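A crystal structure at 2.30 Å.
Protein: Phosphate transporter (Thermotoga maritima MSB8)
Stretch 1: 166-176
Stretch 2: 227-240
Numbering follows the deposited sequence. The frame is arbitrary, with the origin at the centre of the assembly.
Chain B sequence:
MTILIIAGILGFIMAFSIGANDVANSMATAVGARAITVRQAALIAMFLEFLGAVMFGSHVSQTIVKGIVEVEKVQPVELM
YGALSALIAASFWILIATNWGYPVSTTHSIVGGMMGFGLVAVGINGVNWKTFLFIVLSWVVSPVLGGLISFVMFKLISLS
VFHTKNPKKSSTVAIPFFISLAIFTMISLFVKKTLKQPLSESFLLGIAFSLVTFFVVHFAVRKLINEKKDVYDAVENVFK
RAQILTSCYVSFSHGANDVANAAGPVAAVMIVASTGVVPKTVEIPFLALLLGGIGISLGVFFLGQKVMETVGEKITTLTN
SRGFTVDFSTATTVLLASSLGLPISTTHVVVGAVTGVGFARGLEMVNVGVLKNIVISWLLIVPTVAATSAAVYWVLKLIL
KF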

ATOM      1  N   ASN B 166       9.784 -33.705   1.383  1.00 56.06           N
ATOM      2  CA  ASN B 166      10.714 -32.711   0.848  1.00 52.21           C
ATOM      3  C   ASN B 166      10.369 -31.345   1.436  1.00 59.11           C
ATOM      4  O   ASN B 166       9.770 -30.489   0.769  1.00 53.14           O
ATOM      5  N   PRO B 167      10.749 -31.101   2.698  1.00 58.71           N
ATOM      6  CA  PRO B 167      10.275 -29.881   3.379  1.00 51.66           C
ATOM      7  C   PRO B 167      10.684 -28.577   2.705  1.00 54.52           C
ATOM      8  O   PRO B 167       9.938 -27.595   2.814  1.00 49.23           O
ATOM      9  N   LYS B 168      11.830 -28.527   2.014  1.00 50.29           N
ATOM     10  CA  LYS B 168      12.197 -27.322   1.269  1.00 54.68           C
ATOM     11  C   LYS B 168      11.142 -26.980   0.218  1.00 52.69           C
ATOM     12  O   LYS B 168      10.626 -25.848   0.161  1.00 54.12           O
ATOM     13  N   LYS B 169      10.831 -27.962  -0.635  1.00 52.11           N
ATOM     14  CA  LYS B 169       9.785 -27.830  -1.642  1.00 55.19           C
ATOM     15  C   LYS B 169       8.454 -27.454  -1.008  1.00 55.99           C
ATOM     16  O   LYS B 169       7.701 -26.646  -1.565  1.00 56.73           O
ATOM     17  N   SER B 170       8.148 -28.027   0.159  1.00 47.54           N
ATOM     18  CA  SER B 170       6.874 -27.751   0.814  1.00 48.20           C
ATOM     19  C   SER B 170       6.809 -26.317   1.339  1.00 52.08           C
ATOM     20  O   SER B 170       5.742 -25.689   1.309  1.00 48.25           O
ATOM     21  N   SER B 171       7.927 -25.806   1.866  1.00 47.78           N
ATOM     22  CA  SER B 171       7.951 -24.451   2.399  1.00 51.21           C
ATOM     23  C   SER B 171       7.736 -23.452   1.275  1.00 50.94           C
ATOM     24  O   SER B 171       7.034 -22.443   1.446  1.00 49.78           O
ATOM     25  N   THR B 172       8.293 -23.776   0.106  1.00 52.07           N
ATOM     26  CA  THR B 172       8.089 -23.022  -1.128  1.00 49.21           C
ATOM     27  C   THR B 172       6.612 -22.801  -1.458  1.00 51.48           C
ATOM     28  O   THR B 172       6.269 -21.839  -2.162  1.00 51.81           O
ATOM     29  N   VAL B 173       5.726 -23.644  -0.933  1.00 51.34           N
ATOM     30  CA  VAL B 173       4.299 -23.519  -1.162  1.00 45.85           C
ATOM     31  C   VAL B 173       3.563 -22.989   0.062  1.00 48.70           C
ATOM     32  O   VAL B 173       2.602 -22.225  -0.089  1.00 50.16           O
ATOM     33  N   ALA B 174       3.986 -23.364   1.266  1.00 49.07           N
ATOM     34  CA  ALA B 174       3.187 -23.064   2.451  1.00 47.88           C
ATOM     35  C   ALA B 174       3.402 -21.643   2.949  1.00 43.64           C
ATOM     36  O   ALA B 174       2.474 -21.030   3.490  1.00 42.61           O
ATOM     37  N   ILE B 175       4.619 -21.124   2.836  1.00 41.65           N
ATOM     38  CA  ILE B 175       4.870 -19.760   3.293  1.00 48.90           C
ATOM     39  C   ILE B 175       4.162 -18.778   2.355  1.00 47.58           C
ATOM     40  O   ILE B 175       3.481 -17.853   2.842  1.00 49.23           O
ATOM     41  N   PRO B 176       4.271 -18.933   1.022  1.00 46.78           N
ATOM     42  CA  PRO B 176       3.462 -18.075   0.137  1.00 44.03           C
ATOM     43  C   PRO B 176       1.982 -18.182   0.403  1.00 47.31           C
ATOM     44  O   PRO B 176       1.262 -17.174   0.313  1.00 47.82           O
ATOM     45  N   GLU B 227      19.839 -21.270  -0.127  1.00 62.76           N
ATOM     46  CA  GLU B 227      21.020 -20.703   0.520  1.00 67.84           C
ATOM     47  C   GLU B 227      21.635 -21.622   1.569  1.00 65.43           C
ATOM     48  O   GLU B 227      22.803 -21.435   1.925  1.00 61.39           O
ATOM     49  N   LYS B 228      20.879 -22.583   2.091  1.00 59.77           N
ATOM     50  CA  LYS B 228      21.384 -23.510   3.092  1.00 60.84           C
ATOM     51  C   LYS B 228      21.234 -24.935   2.578  1.00 62.88           C
ATOM     52  O   LYS B 228      20.263 -25.254   1.882  1.00 64.55           O
ATOM     53  N   LYS B 229      22.204 -25.786   2.922  1.00 63.40           N
ATOM     54  CA  LYS B 229      22.179 -27.178   2.485  1.00 59.79           C
ATOM     55  C   LYS B 229      21.252 -28.019   3.357  1.00 60.74           C
ATOM     56  O   LYS B 229      20.415 -28.770   2.838  1.00 61.47           O
ATOM     57  N   ASP B 230      21.382 -27.908   4.680  1.00 56.67           N
ATOM     58  CA  ASP B 230      20.557 -28.702   5.577  1.00 52.32           C
ATOM     59  C   ASP B 230      19.090 -28.293   5.479  1.00 56.43           C
ATOM     60  O   ASP B 230      18.764 -27.105   5.453  1.00 58.04           O
ATOM     61  N   VAL B 231      18.207 -29.296   5.465  1.00 53.90           N
ATOM     62  CA  VAL B 231      16.781 -29.073   5.248  1.00 53.48           C
ATOM     63  C   VAL B 231      16.209 -28.133   6.305  1.00 58.64           C
ATOM     64  O   VAL B 231      15.536 -27.139   5.987  1.00 55.37           O
ATOM     65  N   TYR B 232      16.458 -28.438   7.582  1.00 54.51           N
ATOM     66  CA  TYR B 232      15.837 -27.666   8.651  1.00 58.18           C
ATOM     67  C   TYR B 232      16.441 -26.273   8.748  1.00 52.82           C
ATOM     68  O   TYR B 232      15.727 -25.294   8.994  1.00 52.68           O
ATOM     69  N   ASP B 233      17.748 -26.159   8.540  1.00 51.21           N
ATOM     70  CA  ASP B 233      18.380 -24.848   8.557  1.00 55.40           C
ATOM     71  C   ASP B 233      17.838 -23.965   7.430  1.00 54.01           C
ATOM     72  O   ASP B 233      17.601 -22.766   7.626  1.00 46.98           O
ATOM     73  N   ALA B 234      17.586 -24.560   6.256  1.00 54.78           N
ATOM     74  CA  ALA B 234      17.065 -23.805   5.119  1.00 53.97           C
ATOM     75  C   ALA B 234      15.627 -23.361   5.363  1.00 51.09           C
ATOM     76  O   ALA B 234      15.264 -22.210   5.071  1.00 48.90           O
ATOM     77  N   VAL B 235      14.796 -24.258   5.904  1.00 45.16           N
ATOM     78  CA  VAL B 235      13.408 -23.907   6.170  1.00 43.58           C
ATOM     79  C   VAL B 235      13.328 -22.819   7.233  1.00 49.27           C
ATOM     80  O   VAL B 235      12.556 -21.857   7.098  1.00 53.58           O
ATOM     81  N   GLU B 236      14.127 -22.932   8.297  1.00 46.82           N
ATOM     82  CA  GLU B 236      14.089 -21.886   9.311  1.00 46.64           C
ATOM     83  C   GLU B 236      14.630 -20.576   8.776  1.00 47.51           C
ATOM     84  O   GLU B 236      14.179 -19.511   9.204  1.00 45.61           O
ATOM     85  N   ASN B 237      15.576 -20.628   7.836  1.00 46.39           N
ATOM     86  CA  ASN B 237      16.081 -19.403   7.231  1.00 44.36           C
ATOM     87  C   ASN B 237      14.987 -18.699   6.425  1.00 43.97           C
ATOM     88  O   ASN B 237      14.825 -17.469   6.496  1.00 46.22           O
ATOM     89  N   VAL B 238      14.193 -19.480   5.693  1.00 40.68           N
ATOM     90  CA  VAL B 238      13.073 -18.916   4.949  1.00 47.94           C
ATOM     91  C   VAL B 238      12.021 -18.337   5.902  1.00 50.06           C
ATOM     92  O   VAL B 238      11.512 -17.229   5.686  1.00 43.28           O
ATOM     93  N   PHE B 239      11.683 -19.066   6.972  1.00 44.08           N
ATOM     94  CA  PHE B 239      10.765 -18.503   7.958  1.00 43.98           C
ATOM     95  C   PHE B 239      11.339 -17.249   8.596  1.00 44.84           C
ATOM     96  O   PHE B 239      10.588 -16.325   8.929  1.00 39.78           O
ATOM     97  N   LYS B 240      12.661 -17.195   8.764  1.00 44.50           N
ATOM     98  CA  LYS B 240      13.296 -16.036   9.378  1.00 47.36           C
ATOM     99  C   LYS B 240      13.076 -14.789   8.543  1.00 46.90           C
ATOM    100  O   LYS B 240      12.872 -13.693   9.081  1.00 44.78           O
TER

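Helix 167-176 and helix 231-240 run side by side in nearly the same direction: their axes cross at -15° and approach to 9.5 Å. The contact buries 474 Å² in total, and three residues of stretch 1 carry most of its share: Lys-168 (96 Å²), Ile-175 (78 Å²) and Pro-167 (47 Å²).

Lys-168 makes the polar part of the contact. Its CA-to-CB bond points sideways, yet the chain reaches stretch 2 because chi1 is m (-74°) and chi2 and chi3 are both t, which holds it extended; chi4, at -148°, lies between wells. The ammonium group thereby arrives at the loop preceding helix 231-240, where Lys-168 NZ donates to Lys-228 O at 3.0 Å and, weakly, to Lys-229 O at 3.4 Å. Both acceptors are backbone carbonyls, so the side chains of these two lysines are not needed for the bonds; that of Lys-228 leads away at its end, and that of Lys-229 points away. The aliphatic portion packs as it passes, with Lys-168 CE 3.8 Å from Ala-234 CB and 4.0 Å from Val-231 CA.

Pro-167 points toward the partner helix and meets two valines one turn apart. Its CB lies 3.7 Å from Val-231 CG1 and 4.3 Å from Val-235 CG2. Both valines point sideways with chi1 t (169°). Val-235 CG2 also sits 3.9 Å from Pro-167 O. The backbones come close here, Lys-168 CA to Val-235 CA being 6.1 Å. Ser-171 points toward stretch 2 with chi1 p (72°), and Ser-171 OG donates to Lys-168 O at 2.7 Å within its own helix; its one contact across the helices is Ser-171 OG to Val-235 CG2, a methyl, at 4.3 Å.

One turn beyond Ser-171, Ile-175 forms the apolar end of the contact. With chi1 m (-66°) and chi2 t (-160°), it directs CD1 between two residues of the other helix. Ile-175 CD1 is 3.4 Å from Val-238 CG1, a tight methyl-methyl approach, and 3.6 Å from Phe-239 CD1. The same methyl lies 3.5 Å from the centroid of the Phe-239 ring and 11° off its normal, which identifies a CH-pi contact over the ring face. Val-238 points toward stretch 1 with chi1 t, whereas Phe-239 starts sideways and brings its ring nearer through chi1 m (-86°).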

ATOM      1  CB  ASN B 166      10.652 -32.691  -0.680  1.00 53.74           C
ATOM      2  CG  ASN B 166      11.714 -31.811  -1.298  1.00 54.57           C
ATOM      3  OD1 ASN B 166      12.361 -31.016  -0.614  1.00 54.48           O
ATOM      4  ND2 ASN B 166      11.914 -31.964  -2.599  1.00 62.01           N
ATOM      5  CB  PRO B 167      10.876 -30.012   4.787  1.00 49.58           C
ATOM      6  CG  PRO B 167      11.035 -31.528   4.975  1.00 51.17           C
ATOM      7  CD  PRO B 167      11.490 -31.997   3.611  1.00 54.37           C
ATOM      8  CB  LYS B 168      13.551 -27.527   0.595  1.00 49.64           C
ATOM      9  CG  LYS B 168      14.738 -27.492   1.505  1.00 53.97           C
ATOM     10  CD  LYS B 168      15.988 -27.804   0.691  1.00 50.68           C
ATOM     11  CE  LYS B 168      17.237 -27.629   1.506  1.00 52.69           C
ATOM     12  NZ  LYS B 168      18.366 -27.167   0.641  1.00 68.13           N
ATOM     13  CB  LYS B 169       9.657 -29.149  -2.406  1.00 57.28           C
ATOM     14  CG  LYS B 169       9.228 -29.063  -3.861  1.00 61.67           C
ATOM     15  CD  LYS B 169       9.622 -30.356  -4.588  1.00 63.92           C
ATOM     16  CE  LYS B 169       8.838 -30.582  -5.881  1.00 67.43           C
ATOM     17  NZ  LYS B 169       7.500 -31.209  -5.647  1.00 74.07           N
ATOM     18  CB  SER B 170       6.647 -28.740   1.960  1.00 45.32           C
ATOM     19  OG  SER B 170       6.142 -29.968   1.475  1.00 50.66           O
ATOM     20  CB  SER B 171       9.279 -24.198   3.116  1.00 43.66           C
ATOM     21  OG  SER B 171      10.333 -24.073   2.176  1.00 46.62           O
ATOM     22  CB  THR B 172       8.823 -23.802  -2.227  1.00 47.99           C
ATOM     23  OG1 THR B 172      10.055 -23.148  -2.539  1.00 54.71           O
ATOM     24  CG2 THR B 172       7.980 -24.027  -3.455  1.00 42.76           C
ATOM     25  CB  VAL B 173       3.705 -24.876  -1.601  1.00 49.47           C
ATOM     26  CG1 VAL B 173       2.174 -24.845  -1.588  1.00 44.72           C
ATOM     27  CG2 VAL B 173       4.227 -25.284  -2.958  1.00 54.75           C
ATOM     28  CB  ALA B 174       3.509 -24.049   3.576  1.00 43.10           C
ATOM     29  CB  ILE B 175       6.381 -19.506   3.406  1.00 52.23           C
ATOM     30  CG1 ILE B 175       6.946 -20.390   4.519  1.00 50.73           C
ATOM     31  CG2 ILE B 175       6.700 -18.006   3.573  1.00 49.79           C
ATOM     32  CD1 ILE B 175       8.259 -19.939   5.052  1.00 51.36           C
ATOM     33  CB  PRO B 176       3.820 -18.587  -1.266  1.00 46.99           C
ATOM     34  CG  PRO B 176       5.201 -19.058  -1.125  1.00 44.61           C
ATOM     35  CD  PRO B 176       5.238 -19.724   0.233  1.00 46.31           C
ATOM     36  CB  GLU B 227      20.686 -19.355   1.169  1.00 65.45           C
ATOM     37  CG  GLU B 227      20.265 -18.281   0.184  1.00 72.85           C
ATOM     38  CD  GLU B 227      20.646 -16.883   0.645  1.00 89.86           C
ATOM     39  OE1 GLU B 227      21.782 -16.701   1.143  1.00 99.96           O
ATOM     40  OE2 GLU B 227      19.809 -15.965   0.509  1.00 85.76           O
ATOM     41  CB  LYS B 228      20.649 -23.346   4.422  1.00 62.24           C
ATOM     42  CG  LYS B 228      20.550 -21.908   4.912  1.00 60.50           C
ATOM     43  CD  LYS B 228      21.853 -21.444   5.537  1.00 61.73           C
ATOM     44  CE  LYS B 228      21.642 -20.217   6.425  1.00 63.90           C
ATOM     45  NZ  LYS B 228      22.951 -19.623   6.858  1.00 73.56           N
ATOM     46  CB  LYS B 229      23.599 -27.758   2.494  1.00 60.01           C
ATOM     47  CG  LYS B 229      24.592 -27.031   1.588  1.00 67.88           C
ATOM     48  CD  LYS B 229      25.908 -27.806   1.485  1.00 74.18           C
ATOM     49  CE  LYS B 229      26.865 -27.182   0.464  1.00 74.81           C
ATOM     50  NZ  LYS B 229      27.420 -25.865   0.927  1.00 73.29           N
ATOM     51  CB  ASP B 230      21.044 -28.544   7.020  1.00 54.17           C
ATOM     52  CG  ASP B 230      20.175 -29.295   8.004  1.00 65.80           C
ATOM     53  OD1 ASP B 230      20.268 -30.541   8.042  1.00 72.90           O
ATOM     54  OD2 ASP B 230      19.395 -28.649   8.740  1.00 66.03           O
ATOM     55  CB  VAL B 231      16.026 -30.415   5.237  1.00 58.52           C
ATOM     56  CG1 VAL B 231      14.510 -30.180   5.284  1.00 55.39           C
ATOM     57  CG2 VAL B 231      16.417 -31.250   4.016  1.00 56.40           C
ATOM     58  CB  TYR B 232      15.952 -28.416   9.979  1.00 55.60           C
ATOM     59  CG  TYR B 232      15.376 -29.816   9.914  1.00 67.22           C
ATOM     60  CD1 TYR B 232      14.000 -30.027   9.876  1.00 72.29           C
ATOM     61  CD2 TYR B 232      16.213 -30.934   9.883  1.00 66.55           C
ATOM     62  CE1 TYR B 232      13.468 -31.323   9.817  1.00 73.13           C
ATOM     63  CE2 TYR B 232      15.696 -32.224   9.823  1.00 69.98           C
ATOM     64  CZ  TYR B 232      14.327 -32.417   9.789  1.00 77.90           C
ATOM     65  OH  TYR B 232      13.827 -33.710   9.730  1.00 76.61           O
ATOM     66  CB  ASP B 233      19.898 -25.019   8.462  1.00 56.84           C
ATOM     67  CG  ASP B 233      20.642 -23.717   8.622  1.00 67.54           C
ATOM     68  OD1 ASP B 233      20.199 -22.862   9.425  1.00 79.81           O
ATOM     69  OD2 ASP B 233      21.671 -23.541   7.940  1.00 77.27           O
ATOM     70  CB  ALA B 234      17.160 -24.642   3.841  1.00 44.68           C
ATOM     71  CB  VAL B 235      12.607 -25.158   6.567  1.00 48.55           C
ATOM     72  CG1 VAL B 235      11.226 -24.766   7.119  1.00 42.58           C
ATOM     73  CG2 VAL B 235      12.480 -26.096   5.362  1.00 45.40           C
ATOM     74  CB  GLU B 236      14.850 -22.309  10.562  1.00 40.56           C
ATOM     75  CG  GLU B 236      14.063 -23.339  11.368  1.00 49.63           C
ATOM     76  CD  GLU B 236      12.778 -22.770  11.998  1.00 54.71           C
ATOM     77  OE1 GLU B 236      12.831 -21.654  12.563  1.00 54.16           O
ATOM     78  OE2 GLU B 236      11.726 -23.452  11.948  1.00 54.51           O
ATOM     79  CB  ASN B 237      17.281 -19.755   6.359  1.00 45.42           C
ATOM     80  CG  ASN B 237      17.974 -18.545   5.825  1.00 53.45           C
ATOM     81  OD1 ASN B 237      18.482 -17.721   6.594  1.00 55.07           O
ATOM     82  ND2 ASN B 237      17.986 -18.404   4.501  1.00 53.39           N
ATOM     83  CB  VAL B 238      12.489 -19.989   4.009  1.00 49.95           C
ATOM     84  CG1 VAL B 238      11.194 -19.532   3.427  1.00 55.49           C
ATOM     85  CG2 VAL B 238      13.468 -20.259   2.891  1.00 51.55           C
ATOM     86  CB  PHE B 239      10.430 -19.522   9.042  1.00 44.20           C
ATOM     87  CG  PHE B 239       9.296 -20.415   8.686  1.00 43.41           C
ATOM     88  CD1 PHE B 239       8.004 -19.921   8.611  1.00 42.35           C
ATOM     89  CD2 PHE B 239       9.519 -21.747   8.398  1.00 47.99           C
ATOM     90  CE1 PHE B 239       6.949 -20.758   8.275  1.00 42.56           C
ATOM     91  CE2 PHE B 239       8.466 -22.587   8.068  1.00 47.99           C
ATOM     92  CZ  PHE B 239       7.185 -22.094   8.001  1.00 47.56           C
ATOM     93  CB  LYS B 240      14.789 -16.287   9.541  1.00 42.63           C
ATOM     94  CG  LYS B 240      15.553 -15.082  10.007  1.00 48.17           C
ATOM     95  CD  LYS B 240      17.036 -15.355   9.988  1.00 51.94           C
ATOM     96  CE  LYS B 240      17.742 -14.561  11.057  1.00 55.41           C
ATOM     97  NZ  LYS B 240      19.214 -14.753  10.935  1.00 60.92           N
TER